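Local coordinates for protein xylan esterase 1 (Thermoanaerobacterium sp. 'JW/SL YS485', PDB 3FCY) that probably removes acetyl groups from xylan and related acetylated substrates, as a family 7 carbohydrate esterase with an alpha/beta-hydrolase fold, at residues G206-G211 against Y231-D236; M292-M297 against T305-Y310; L213-A218 against R225-E230; K247-E252 against D298-P303. All blocks are in the same frame, centred on the assembly; numbering follows the deposited sequence.

Interaction 1 (G206-G211 against Y231-D236)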
loop_
_atom_site.group_PDB
_atom_site.type_symbol
_atom_site.label_atom_id
_atom_site.label_comp_id
_atom_site.label_asym_id
_atom_site.label_seq_id
_atom_site.Cartn_x
_atom_site.Cartn_y
_atom_site.Cartn_z
ATOM N N GLY A 206 -7.216 -16.206 -26.316
ATOM C CA GLY A 206 -6.446 -16.077 -25.097
ATOM C C GLY A 206 -6.438 -14.671 -24.528
ATOM O O GLY A 206 -6.670 -13.696 -25.252
ATOM N N PRO A 207 -6.201 -14.540 -23.212
ATOM C CA PRO A 207 -6.162 -13.230 -22.554
ATOM C C PRO A 207 -4.720 -12.805 -22.254
ATOM O O PRO A 207 -3.863 -13.645 -21.988
ATOM C CB PRO A 207 -6.961 -13.479 -21.284
ATOM C CG PRO A 207 -6.456 -14.859 -20.883
ATOM C CD PRO A 207 -6.387 -15.619 -22.218
ATOM N N SER A 208 -4.458 -11.500 -22.293
ATOM C CA SER A 208 -3.126 -10.965 -22.010
ATOM C C SER A 208 -2.062 -11.630 -22.886
ATOM O O SER A 208 -2.114 -11.504 -24.110
ATOM C CB SER A 208 -2.796 -11.159 -20.524
ATOM O OG SER A 208 -1.735 -10.303 -20.132
ATOM N N GLN A 209 -1.093 -12.323 -22.279
ATOM C CA GLN A 209 -0.060 -12.999 -23.076
ATOM C C GLN A 209 -0.740 -13.912 -24.095
ATOM O O GLN A 209 -0.318 -13.993 -25.246
ATOM C CB GLN A 209 0.873 -13.851 -22.207
ATOM C CG GLN A 209 1.923 -14.620 -23.034
ATOM C CD GLN A 209 2.756 -15.600 -22.215
ATOM O OE1 GLN A 209 2.237 -16.578 -21.672
ATOM N NE2 GLN A 209 4.052 -15.338 -22.125
ATOM N N GLY A 210 -1.794 -14.596 -23.654
ATOM C CA GLY A 210 -2.530 -15.493 -24.528
ATOM C C GLY A 210 -3.192 -14.743 -25.669
ATOM O O GLY A 210 -3.415 -15.299 -26.748
ATOM N N GLY A 211 -3.521 -13.479 -25.422
ATOM C CA GLY A 211 -4.137 -12.659 -26.450
ATOM C C GLY A 211 -3.081 -12.229 -27.452
ATOM O O GLY A 211 -3.363 -12.070 -28.641
ATOM N N TYR A 231 -7.404 -8.125 -24.185
ATOM C CA TYR A 231 -6.372 -7.248 -23.628
ATOM C C TYR A 231 -4.983 -7.837 -23.848
ATOM O O TYR A 231 -4.278 -8.186 -22.898
ATOM C CB TYR A 231 -6.630 -6.980 -22.132
ATOM C CG TYR A 231 -7.091 -8.161 -21.295
ATOM C CD1 TYR A 231 -6.213 -8.819 -20.431
ATOM C CD2 TYR A 231 -8.421 -8.577 -21.315
ATOM C CE1 TYR A 231 -6.654 -9.857 -19.599
ATOM C CE2 TYR A 231 -8.871 -9.611 -20.492
ATOM C CZ TYR A 231 -7.985 -10.245 -19.636
ATOM O OH TYR A 231 -8.436 -11.253 -18.815
ATOM N N PRO A 232 -4.568 -7.934 -25.122
ATOM C CA PRO A 232 -3.267 -8.484 -25.516
ATOM C C PRO A 232 -2.024 -7.853 -24.898
ATOM O O PRO A 232 -1.925 -6.636 -24.734
ATOM C CB PRO A 232 -3.285 -8.365 -27.040
ATOM C CG PRO A 232 -4.157 -7.158 -27.276
ATOM C CD PRO A 232 -5.279 -7.386 -26.293
ATOM N N PHE A 233 -1.087 -8.729 -24.562
ATOM C CA PHE A 233 0.206 -8.392 -23.975
ATOM C C PHE A 233 1.186 -8.578 -25.142
ATOM O O PHE A 233 0.819 -9.175 -26.155
ATOM C CB PHE A 233 0.486 -9.401 -22.852
ATOM C CG PHE A 233 1.807 -9.221 -22.146
ATOM C CD1 PHE A 233 2.127 -8.026 -21.511
ATOM C CD2 PHE A 233 2.692 -10.296 -22.037
ATOM C CE1 PHE A 233 3.306 -7.906 -20.771
ATOM C CE2 PHE A 233 3.869 -10.185 -21.301
ATOM C CZ PHE A 233 4.175 -8.986 -20.666
ATOM N N LEU A 234 2.406 -8.062 -25.011
ATOM C CA LEU A 234 3.434 -8.192 -26.052
ATOM C C LEU A 234 3.206 -7.288 -27.260
ATOM O O LEU A 234 3.501 -7.666 -28.398
ATOM C CB LEU A 234 3.527 -9.645 -26.535
ATOM C CG LEU A 234 3.781 -10.729 -25.481
ATOM C CD1 LEU A 234 3.748 -12.091 -26.162
ATOM C CD2 LEU A 234 5.126 -10.498 -24.788
ATOM N N SER A 235 2.706 -6.085 -27.015
ATOM C CA SER A 235 2.438 -5.161 -28.102
ATOM C C SER A 235 2.898 -3.733 -27.842
ATOM O O SER A 235 2.667 -3.186 -26.764
ATOM C CB SER A 235 0.934 -5.147 -28.398
ATOM O OG SER A 235 0.592 -4.125 -29.322
ATOM N N ASP A 236 3.568 -3.141 -28.829
ATOM C CA ASP A 236 3.980 -1.745 -28.731
ATOM C C ASP A 236 4.816 -1.455 -27.478
ATOM O O ASP A 236 4.507 -0.547 -26.711
ATOM C CB ASP A 236 2.701 -0.902 -28.736
ATOM C CG ASP A 236 2.913 0.509 -29.233
ATOM O OD1 ASP A 236 3.984 0.816 -29.795
ATOM O OD2 ASP A 236 1.977 1.312 -29.065
#
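Phe-233 N donates to Ser-208 O at 3.0 Å, while Pro-232 CA brings a C-H to within 3.5 Å of the same oxygen. A second CA-H...O contact runs the other way, from Ser-208 CA to Tyr-231 O at 3.1 Å, so the two backbones press together exactly at the serine. The ring of Tyr-231 turns back beside this junction: with CG lodged between the backbone N and carbonyl carbon (chi1 41°), its CD1 sits 3.7 Å from Ser-208 N and its OH 3.6 Å from Pro-207 CB. If an alanine stood here, Pro-207 and the Ser-208 amide would probably lose their cover and a gap would open beside the turn. That turn is the nucleophile elbow of the alpha/beta hydrolases, a GxSxG sequence bending strand 202-207 sharply into helix 209-220. Ser-208, the predicted nucleophile, takes the strained backbone of such an elbow (phi 54°, psi -118°), and the glycines allow it, since a CB on Gly-206 would run into Gly-210 O. Its OG passes 3.6 Å from Phe-233 CB and is hydrogen-bonded to His-327 NE2. That same CB lies against the peptide joining Ser-208 to Gln-209, 3.4 Å from Gln-209 N. Beyond it the Phe-233 ring swings off and offers its edge to Gln-209 CA, with CD2 also 4.0 Å from Gln-209 CB. Pro-232 CB packs on the backbone of Gly-211, where a side chain would be tight against Pro-232 CA.

Interaction 2 (M292-M297 against T305-Y310)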
loop_
_atom_site.group_PDB
_atom_site.type_symbol
_atom_site.label_atom_id
_atom_site.label_comp_id
_atom_site.label_asym_id
_atom_site.label_seq_id
_atom_site.Cartn_x
_atom_site.Cartn_y
_atom_site.Cartn_z
ATOM N N MET A 292 -11.674 -8.445 -30.368
ATOM C CA MET A 292 -10.822 -8.101 -29.238
ATOM C C MET A 292 -11.604 -7.340 -28.176
ATOM O O MET A 292 -12.725 -6.891 -28.421
ATOM C CB MET A 292 -9.643 -7.241 -29.715
ATOM C CG MET A 292 -8.662 -7.957 -30.637
ATOM S SD MET A 292 -7.334 -6.869 -31.246
ATOM C CE MET A 292 -6.668 -6.278 -29.713
ATOM N N CYS A 293 -11.019 -7.214 -26.989
ATOM C CA CYS A 293 -11.649 -6.458 -25.918
ATOM C C CYS A 293 -10.548 -5.690 -25.205
ATOM O O CYS A 293 -9.397 -6.128 -25.170
ATOM C CB CYS A 293 -12.408 -7.373 -24.945
ATOM S SG CYS A 293 -11.419 -8.517 -23.978
ATOM N N VAL A 294 -10.896 -4.528 -24.663
ATOM C CA VAL A 294 -9.922 -3.695 -23.979
ATOM C C VAL A 294 -10.545 -2.981 -22.784
ATOM O O VAL A 294 -11.647 -2.435 -22.873
ATOM C CB VAL A 294 -9.324 -2.649 -24.961
ATOM C CG1 VAL A 294 -10.442 -1.817 -25.575
ATOM C CG2 VAL A 294 -8.318 -1.754 -24.245
ATOM N N GLY A 295 -9.838 -3.007 -21.659
ATOM C CA GLY A 295 -10.319 -2.342 -20.462
ATOM C C GLY A 295 -9.622 -1.000 -20.385
ATOM O O GLY A 295 -8.393 -0.946 -20.407
ATOM N N LEU A 296 -10.385 0.083 -20.291
ATOM C CA LEU A 296 -9.784 1.411 -20.249
ATOM C C LEU A 296 -9.077 1.752 -18.935
ATOM O O LEU A 296 -8.427 2.789 -18.826
ATOM C CB LEU A 296 -10.835 2.476 -20.583
ATOM C CG LEU A 296 -11.466 2.384 -21.979
ATOM C CD1 LEU A 296 -12.270 3.652 -22.244
ATOM C CD2 LEU A 296 -10.393 2.212 -23.047
ATOM N N MET A 297 -9.196 0.875 -17.945
ATOM C CA MET A 297 -8.536 1.083 -16.661
ATOM C C MET A 297 -7.320 0.158 -16.558
ATOM O O MET A 297 -6.659 0.097 -15.523
ATOM C CB MET A 297 -9.498 0.780 -15.506
ATOM C CG MET A 297 -10.715 1.699 -15.428
ATOM S SD MET A 297 -10.261 3.441 -15.325
ATOM C CE MET A 297 -9.839 3.568 -13.572
ATOM N N THR A 305 -1.649 0.440 -26.318
ATOM C CA THR A 305 -0.883 -0.654 -26.913
ATOM C C THR A 305 -1.833 -1.694 -27.505
ATOM O O THR A 305 -1.498 -2.380 -28.469
ATOM C CB THR A 305 0.036 -1.347 -25.878
ATOM O OG1 THR A 305 -0.762 -1.960 -24.857
ATOM C CG2 THR A 305 0.975 -0.333 -25.249
ATOM N N VAL A 306 -3.022 -1.810 -26.921
ATOM C CA VAL A 306 -4.015 -2.759 -27.414
ATOM C C VAL A 306 -4.600 -2.236 -28.729
ATOM O O VAL A 306 -4.754 -2.993 -29.686
ATOM C CB VAL A 306 -5.143 -2.972 -26.375
ATOM C CG1 VAL A 306 -6.258 -3.841 -26.963
ATOM C CG2 VAL A 306 -4.567 -3.636 -25.127
ATOM N N PHE A 307 -4.913 -0.943 -28.781
ATOM C CA PHE A 307 -5.462 -0.373 -30.006
ATOM C C PHE A 307 -4.433 -0.354 -31.125
ATOM O O PHE A 307 -4.790 -0.418 -32.298
ATOM C CB PHE A 307 -6.010 1.036 -29.773
ATOM C CG PHE A 307 -7.467 1.058 -29.409
ATOM C CD1 PHE A 307 -7.869 1.057 -28.081
ATOM C CD2 PHE A 307 -8.440 1.026 -30.402
ATOM C CE1 PHE A 307 -9.221 1.024 -27.744
ATOM C CE2 PHE A 307 -9.797 0.991 -30.074
ATOM C CZ PHE A 307 -10.186 0.989 -28.743
ATOM N N ALA A 308 -3.156 -0.275 -30.766
ATOM C CA ALA A 308 -2.098 -0.277 -31.769
ATOM C C ALA A 308 -2.133 -1.604 -32.527
ATOM O O ALA A 308 -1.998 -1.638 -33.750
ATOM C CB ALA A 308 -0.738 -0.086 -31.103
ATOM N N ALA A 309 -2.316 -2.701 -31.799
ATOM C CA ALA A 309 -2.373 -4.012 -32.429
ATOM C C ALA A 309 -3.653 -4.096 -33.251
ATOM O O ALA A 309 -3.635 -4.518 -34.400
ATOM C CB ALA A 309 -2.359 -5.111 -31.375
ATOM N N TYR A 310 -4.762 -3.682 -32.647
ATOM C CA TYR A 310 -6.059 -3.700 -33.316
ATOM C C TYR A 310 -6.044 -2.891 -34.618
ATOM O O TYR A 310 -6.546 -3.344 -35.647
ATOM C CB TYR A 310 -7.132 -3.125 -32.386
ATOM C CG TYR A 310 -8.511 -3.063 -33.005
ATOM C CD1 TYR A 310 -9.273 -4.219 -33.176
ATOM C CD2 TYR A 310 -9.046 -1.849 -33.437
ATOM C CE1 TYR A 310 -10.538 -4.170 -33.760
ATOM C CE2 TYR A 310 -10.310 -1.787 -34.024
ATOM C CZ TYR A 310 -11.049 -2.950 -34.180
ATOM O OH TYR A 310 -12.301 -2.891 -34.744
#
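Met-292 runs extended as far as SD and then bends at chi3 (56°), which sets the sulfur beside Tyr-310 and turns the methyl CE back onto Val-306. SD meets the ring in its plane, at the edge: it is 3.8 Å from Tyr-310 CD1 and lies 84° off the ring normal, a Met-aromatic contact. CE and Val-306 CG1 touch at 3.7 Å, the two side chains sliding past each other in opposite directions. Val-306 CG1, anti to its own backbone N, also reaches Val-294 CB at 3.9 Å and so touches both inward-pointing strand residues. The branches of Val-294 divide the work, CG2 resting on Val-306 while CG1 meets Phe-307 CE1 at 3.8 Å. With an alanine in place of Met-292, the Tyr-310 edge would probably lose its sulfur and Val-306 CG1 one of its neighbours, opening a gap between strand and helix. The packing is apolar and largely buried. Residues 305-310 of helix 303-310 run nearly antiparallel to 292-295 of strand 289-295 (160°, axes 9.3 Å apart) in a beta-alpha-beta unit completed by strand 317-322, whose Ile-319 touches Met-292, Val-294 and Tyr-310; Leu-34 and Leu-37 of helix 34-37 pack on Phe-307.

Interaction 3 (L213-A218 against R225-E230)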
loop_
_atom_site.group_PDB
_atom_site.type_symbol
_atom_site.label_atom_id
_atom_site.label_comp_id
_atom_site.label_asym_id
_atom_site.label_seq_id
_atom_site.Cartn_x
_atom_site.Cartn_y
_atom_site.Cartn_z
ATOM N N LEU A 213 -0.351 -14.004 -28.076
ATOM C CA LEU A 213 -0.006 -15.237 -28.765
ATOM C C LEU A 213 -1.070 -15.603 -29.798
ATOM O O LEU A 213 -0.761 -16.221 -30.818
ATOM C CB LEU A 213 0.147 -16.384 -27.761
ATOM C CG LEU A 213 1.347 -16.287 -26.815
ATOM C CD1 LEU A 213 1.349 -17.478 -25.863
ATOM C CD2 LEU A 213 2.638 -16.249 -27.627
ATOM N N SER A 214 -2.323 -15.247 -29.522
ATOM C CA SER A 214 -3.414 -15.532 -30.457
ATOM C C SER A 214 -3.192 -14.739 -31.739
ATOM O O SER A 214 -3.380 -15.256 -32.841
ATOM C CB SER A 214 -4.770 -15.150 -29.851
ATOM O OG SER A 214 -5.154 -16.076 -28.855
ATOM N N LEU A 215 -2.791 -13.481 -31.589
ATOM C CA LEU A 215 -2.530 -12.622 -32.738
ATOM C C LEU A 215 -1.323 -13.152 -33.508
ATOM O O LEU A 215 -1.356 -13.250 -34.737
ATOM C CB LEU A 215 -2.264 -11.184 -32.281
ATOM C CG LEU A 215 -3.411 -10.447 -31.584
ATOM C CD1 LEU A 215 -2.897 -9.140 -31.004
ATOM C CD2 LEU A 215 -4.549 -10.189 -32.571
ATOM N N ALA A 216 -0.262 -13.494 -32.782
ATOM C CA ALA A 216 0.952 -14.016 -33.405
ATOM C C ALA A 216 0.654 -15.295 -34.178
ATOM O O ALA A 216 1.097 -15.469 -35.315
ATOM C CB ALA A 216 2.022 -14.284 -32.343
ATOM N N CYS A 217 -0.098 -16.190 -33.553
ATOM C CA CYS A 217 -0.456 -17.458 -34.172
ATOM C C CYS A 217 -1.244 -17.275 -35.473
ATOM O O CYS A 217 -0.930 -17.890 -36.495
ATOM C CB CYS A 217 -1.281 -18.292 -33.195
ATOM S SG CYS A 217 -1.872 -19.838 -33.883
ATOM N N ALA A 218 -2.273 -16.435 -35.423
ATOM C CA ALA A 218 -3.110 -16.180 -36.591
ATOM C C ALA A 218 -2.334 -15.417 -37.659
ATOM O O ALA A 218 -2.713 -15.412 -38.833
ATOM C CB ALA A 218 -4.355 -15.395 -36.187
ATOM N N ARG A 225 -8.891 -19.218 -38.980
ATOM C CA ARG A 225 -10.124 -18.525 -39.357
ATOM C C ARG A 225 -10.719 -17.498 -38.378
ATOM O O ARG A 225 -11.283 -16.485 -38.813
ATOM C CB ARG A 225 -11.187 -19.578 -39.695
ATOM C CG ARG A 225 -12.385 -19.046 -40.454
ATOM C CD ARG A 225 -11.990 -18.567 -41.844
ATOM N NE ARG A 225 -13.151 -18.086 -42.583
ATOM C CZ ARG A 225 -13.838 -16.990 -42.273
ATOM N NH1 ARG A 225 -13.477 -16.247 -41.233
ATOM N NH2 ARG A 225 -14.898 -16.647 -42.996
ATOM N N LYS A 226 -10.618 -17.762 -37.075
ATOM C CA LYS A 226 -11.154 -16.855 -36.052
ATOM C C LYS A 226 -10.108 -16.521 -34.991
ATOM O O LYS A 226 -9.292 -17.369 -34.618
ATOM C CB LYS A 226 -12.376 -17.473 -35.356
ATOM C CG LYS A 226 -13.635 -17.576 -36.210
ATOM C CD LYS A 226 -14.162 -16.223 -36.652
ATOM C CE LYS A 226 -15.463 -16.393 -37.419
ATOM N NZ LYS A 226 -15.982 -15.135 -38.011
ATOM N N VAL A 227 -10.149 -15.289 -34.491
ATOM C CA VAL A 227 -9.190 -14.848 -33.481
ATOM C C VAL A 227 -9.825 -14.024 -32.364
ATOM O O VAL A 227 -10.438 -12.987 -32.620
ATOM C CB VAL A 227 -8.075 -13.979 -34.107
ATOM C CG1 VAL A 227 -6.975 -13.727 -33.083
ATOM C CG2 VAL A 227 -7.522 -14.648 -35.360
ATOM N N VAL A 228 -9.691 -14.494 -31.130
ATOM C CA VAL A 228 -10.206 -13.750 -29.986
ATOM C C VAL A 228 -8.990 -13.353 -29.159
ATOM O O VAL A 228 -8.278 -14.208 -28.624
ATOM C CB VAL A 228 -11.184 -14.583 -29.124
ATOM C CG1 VAL A 228 -11.575 -13.790 -27.875
ATOM C CG2 VAL A 228 -12.447 -14.914 -29.934
ATOM N N SER A 229 -8.743 -12.050 -29.089
ATOM C CA SER A 229 -7.608 -11.512 -28.351
ATOM C C SER A 229 -8.085 -10.553 -27.267
ATOM O O SER A 229 -8.528 -9.436 -27.552
ATOM C CB SER A 229 -6.664 -10.795 -29.316
ATOM O OG SER A 229 -5.494 -10.355 -28.659
ATOM N N GLU A 230 -7.991 -11.002 -26.021
ATOM C CA GLU A 230 -8.422 -10.214 -24.875
ATOM C C GLU A 230 -7.266 -9.449 -24.245
ATOM O O GLU A 230 -6.281 -10.047 -23.816
ATOM C CB GLU A 230 -9.077 -11.138 -23.849
ATOM C CG GLU A 230 -10.307 -11.831 -24.403
ATOM C CD GLU A 230 -10.925 -12.823 -23.444
ATOM O OE1 GLU A 230 -11.211 -12.447 -22.289
ATOM O OE2 GLU A 230 -11.140 -13.980 -23.853
#
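Val-227 points its two methyls at different parts of the helix, and that split sets the fit. CG2 presses obliquely on Ala-218 CB at 3.4 Å, tighter than usual for two carbons, a closeness that the small alanine side chain probably makes possible. CG1, anti to the backbone N (chi1 -171°), is directed at the preceding turn, 3.9 Å from Ser-214 O and 4.3 Å from Leu-215 CD2. Leu-215 starts off to one side of the strand, but its end swings closer and lies alongside Ser-229: CG is 3.6 Å from Ser-229 OG, and CD2 is 3.9 Å from Ser-229 CB. That hydroxyl keeps a partner, Ser-229 OG being hydrogen-bonded to Gly-211 O. Ser-214 likewise points toward the strand, with OG 3.6 Å from Val-228 O, yet its hydrogen bond goes back to Gly-210 O. Two buried serines thus tie up carbonyls in the first turn of the helix. Segment 213-218 of helix 209-220 runs roughly antiparallel to strand 226-230 (154°, closest axis approach 7.9 Å) in the beta-alpha-beta unit begun by strand 202-207; Val-228 points to the opposite face of the sheet, onto helix 333-342, while Leu-213, Ala-216 and Cys-217 pack against helix 176-192.

Interaction 4 (K247-E252 against D298-P303)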
loop_
_atom_site.group_PDB
_atom_site.type_symbol
_atom_site.label_atom_id
_atom_site.label_comp_id
_atom_site.label_asym_id
_atom_site.label_seq_id
_atom_site.Cartn_x
_atom_site.Cartn_y
_atom_site.Cartn_z
ATOM N N LYS A 247 6.207 -1.590 -16.023
ATOM C CA LYS A 247 6.219 -2.207 -14.706
ATOM C C LYS A 247 5.194 -3.332 -14.722
ATOM O O LYS A 247 4.589 -3.616 -15.762
ATOM C CB LYS A 247 5.873 -1.173 -13.624
ATOM C CG LYS A 247 4.518 -0.491 -13.791
ATOM C CD LYS A 247 4.324 0.594 -12.733
ATOM C CE LYS A 247 3.024 1.372 -12.924
ATOM N NZ LYS A 247 1.790 0.547 -12.733
ATOM N N ASN A 248 4.992 -3.972 -13.577
ATOM C CA ASN A 248 4.051 -5.081 -13.503
ATOM C C ASN A 248 4.504 -6.133 -14.514
ATOM O O ASN A 248 5.639 -6.604 -14.448
ATOM C CB ASN A 248 2.630 -4.598 -13.824
ATOM C CG ASN A 248 2.140 -3.535 -12.848
ATOM O OD1 ASN A 248 2.142 -3.747 -11.635
ATOM N ND2 ASN A 248 1.716 -2.389 -13.377
ATOM N N ALA A 249 3.637 -6.484 -15.461
ATOM C CA ALA A 249 3.984 -7.493 -16.464
ATOM C C ALA A 249 5.154 -7.080 -17.359
ATOM O O ALA A 249 5.907 -7.930 -17.835
ATOM C CB ALA A 249 2.761 -7.821 -17.320
ATOM N N TYR A 250 5.308 -5.778 -17.578
ATOM C CA TYR A 250 6.383 -5.256 -18.422
ATOM C C TYR A 250 7.600 -4.756 -17.635
ATOM O O TYR A 250 8.461 -4.065 -18.186
ATOM C CB TYR A 250 5.848 -4.115 -19.289
ATOM C CG TYR A 250 4.991 -4.554 -20.463
ATOM C CD1 TYR A 250 5.550 -5.249 -21.538
ATOM C CD2 TYR A 250 3.633 -4.231 -20.520
ATOM C CE1 TYR A 250 4.779 -5.610 -22.648
ATOM C CE2 TYR A 250 2.848 -4.588 -21.628
ATOM C CZ TYR A 250 3.431 -5.277 -22.686
ATOM O OH TYR A 250 2.671 -5.625 -23.783
ATOM N N GLN A 251 7.673 -5.109 -16.356
ATOM C CA GLN A 251 8.780 -4.680 -15.497
ATOM C C GLN A 251 10.172 -5.013 -16.043
ATOM O O GLN A 251 11.116 -4.239 -15.873
ATOM C CB GLN A 251 8.629 -5.309 -14.106
ATOM C CG GLN A 251 9.762 -4.981 -13.132
ATOM C CD GLN A 251 9.843 -3.504 -12.802
ATOM O OE1 GLN A 251 8.853 -2.891 -12.404
ATOM N NE2 GLN A 251 11.024 -2.924 -12.957
ATOM N N GLU A 252 10.295 -6.165 -16.694
ATOM C CA GLU A 252 11.579 -6.605 -17.227
ATOM C C GLU A 252 12.214 -5.643 -18.228
ATOM O O GLU A 252 13.436 -5.602 -18.357
ATOM C CB GLU A 252 11.436 -7.995 -17.842
ATOM C CG GLU A 252 10.561 -8.063 -19.083
ATOM C CD GLU A 252 10.120 -9.478 -19.380
ATOM O OE1 GLU A 252 9.160 -9.949 -18.734
ATOM O OE2 GLU A 252 10.742 -10.127 -20.246
ATOM N N ASP A 298 -7.034 -0.560 -17.641
ATOM C CA ASP A 298 -5.917 -1.504 -17.674
ATOM C C ASP A 298 -4.556 -0.822 -17.763
ATOM O O ASP A 298 -4.209 -0.254 -18.798
ATOM C CB ASP A 298 -6.067 -2.458 -18.865
ATOM C CG ASP A 298 -5.110 -3.639 -18.796
ATOM O OD1 ASP A 298 -4.001 -3.485 -18.235
ATOM O OD2 ASP A 298 -5.460 -4.720 -19.316
ATOM N N GLN A 299 -3.784 -0.887 -16.680
ATOM C CA GLN A 299 -2.452 -0.294 -16.665
ATOM C C GLN A 299 -1.370 -1.344 -16.924
ATOM O O GLN A 299 -0.204 -1.008 -17.126
ATOM C CB GLN A 299 -2.201 0.424 -15.333
ATOM C CG GLN A 299 -2.904 1.775 -15.248
ATOM C CD GLN A 299 -2.770 2.434 -13.890
ATOM O OE1 GLN A 299 -1.668 2.566 -13.355
ATOM N NE2 GLN A 299 -3.894 2.864 -13.330
ATOM N N VAL A 300 -1.765 -2.614 -16.915
ATOM C CA VAL A 300 -0.844 -3.715 -17.179
ATOM C C VAL A 300 -0.590 -3.732 -18.691
ATOM O O VAL A 300 0.552 -3.795 -19.147
ATOM C CB VAL A 300 -1.457 -5.059 -16.735
ATOM C CG1 VAL A 300 -0.498 -6.202 -17.027
ATOM C CG2 VAL A 300 -1.777 -5.004 -15.249
ATOM N N CYS A 301 -1.674 -3.685 -19.459
ATOM C CA CYS A 301 -1.595 -3.640 -20.914
ATOM C C CYS A 301 -2.326 -2.364 -21.321
ATOM O O CYS A 301 -3.525 -2.383 -21.622
ATOM C CB CYS A 301 -2.270 -4.860 -21.550
ATOM S SG CYS A 301 -1.363 -6.428 -21.362
ATOM N N PRO A 302 -1.608 -1.234 -21.320
ATOM C CA PRO A 302 -2.147 0.081 -21.678
ATOM C C PRO A 302 -3.088 0.016 -22.876
ATOM O O PRO A 302 -2.763 -0.587 -23.896
ATOM C CB PRO A 302 -0.892 0.895 -21.971
ATOM C CG PRO A 302 0.095 0.324 -21.003
ATOM C CD PRO A 302 -0.146 -1.167 -21.134
ATOM N N PRO A 303 -4.268 0.646 -22.763
ATOM C CA PRO A 303 -5.259 0.655 -23.844
ATOM C C PRO A 303 -4.643 1.020 -25.190
ATOM O O PRO A 303 -4.980 0.428 -26.214
ATOM C CB PRO A 303 -6.270 1.694 -23.373
ATOM C CG PRO A 303 -6.225 1.540 -21.880
ATOM C CD PRO A 303 -4.738 1.432 -21.609
HETATM O O HOH W 1 2.531 -4.389 -17.226
#
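Ala-249 and Val-300 supply the apolar part of the contact: Val-300 CG1, anti to the backbone N (chi1 179°), reaches Ala-249 CB at 3.7 Å. Next to this pair the carbonyl of the same valine meets an aromatic edge, Val-300 O lying close to the plane of the Tyr-250 ring and 3.4 Å from its CD2. A water links the segments, 2.6 Å from Lys-247 O and 2.8 Å from Val-300 O and hydrogen-bonded to both carbonyls, although other acceptors compete for its two protons. At the rim Lys-247 NZ and Gln-299 OE1 merely approach, 4.1 Å apart, the two side chains crossing at a slant.

Hydrogen bonds within 298-303 shape the loop that presents Val-300. Asp-298 OD1 accepts from Cys-301 N at 2.6 Å along a nearly straight line (173°), from above the carboxylate plane, and weakly from Val-300 N, an Asx motif that fixes the carboxylate. Its other oxygen, OD2, bonds to His-327 ND1, as expected of the predicted charge-relay aspartate, so the loop's own amides position a member of the triad. The loop joins strand 289-295 to helix 303-310, while 247-252 leads into helix 251-260, and Tyr-250 packs on Tyr-237 and Val-240 of helix 237-242.

Interactions 1, 2 and 3 all rest on one sheet, in which strands 202-207, 226-230 and 289-295 are neighbours; the centres of interactions 2 and 3 are about 14 Å apart, each about 9 Å from interaction 1. Interaction 3 falls within the span of chain that interaction 1 brackets, and both use helix 209-220. Interactions 2 and 4 alternate along the sequence, touching where Pro-303 packs on Val-294 and Leu-296. Interaction 4, centred about 20 Å from interaction 3, joins interaction 1 through Tyr-250 OH, 2.7 Å from Leu-234 N. Predicted nucleophile Ser-208 and charge-relay Asp-298, on loops at strand ends in interactions 1 and 4, both reach His-327, so these contacts frame the probable catalytic triad.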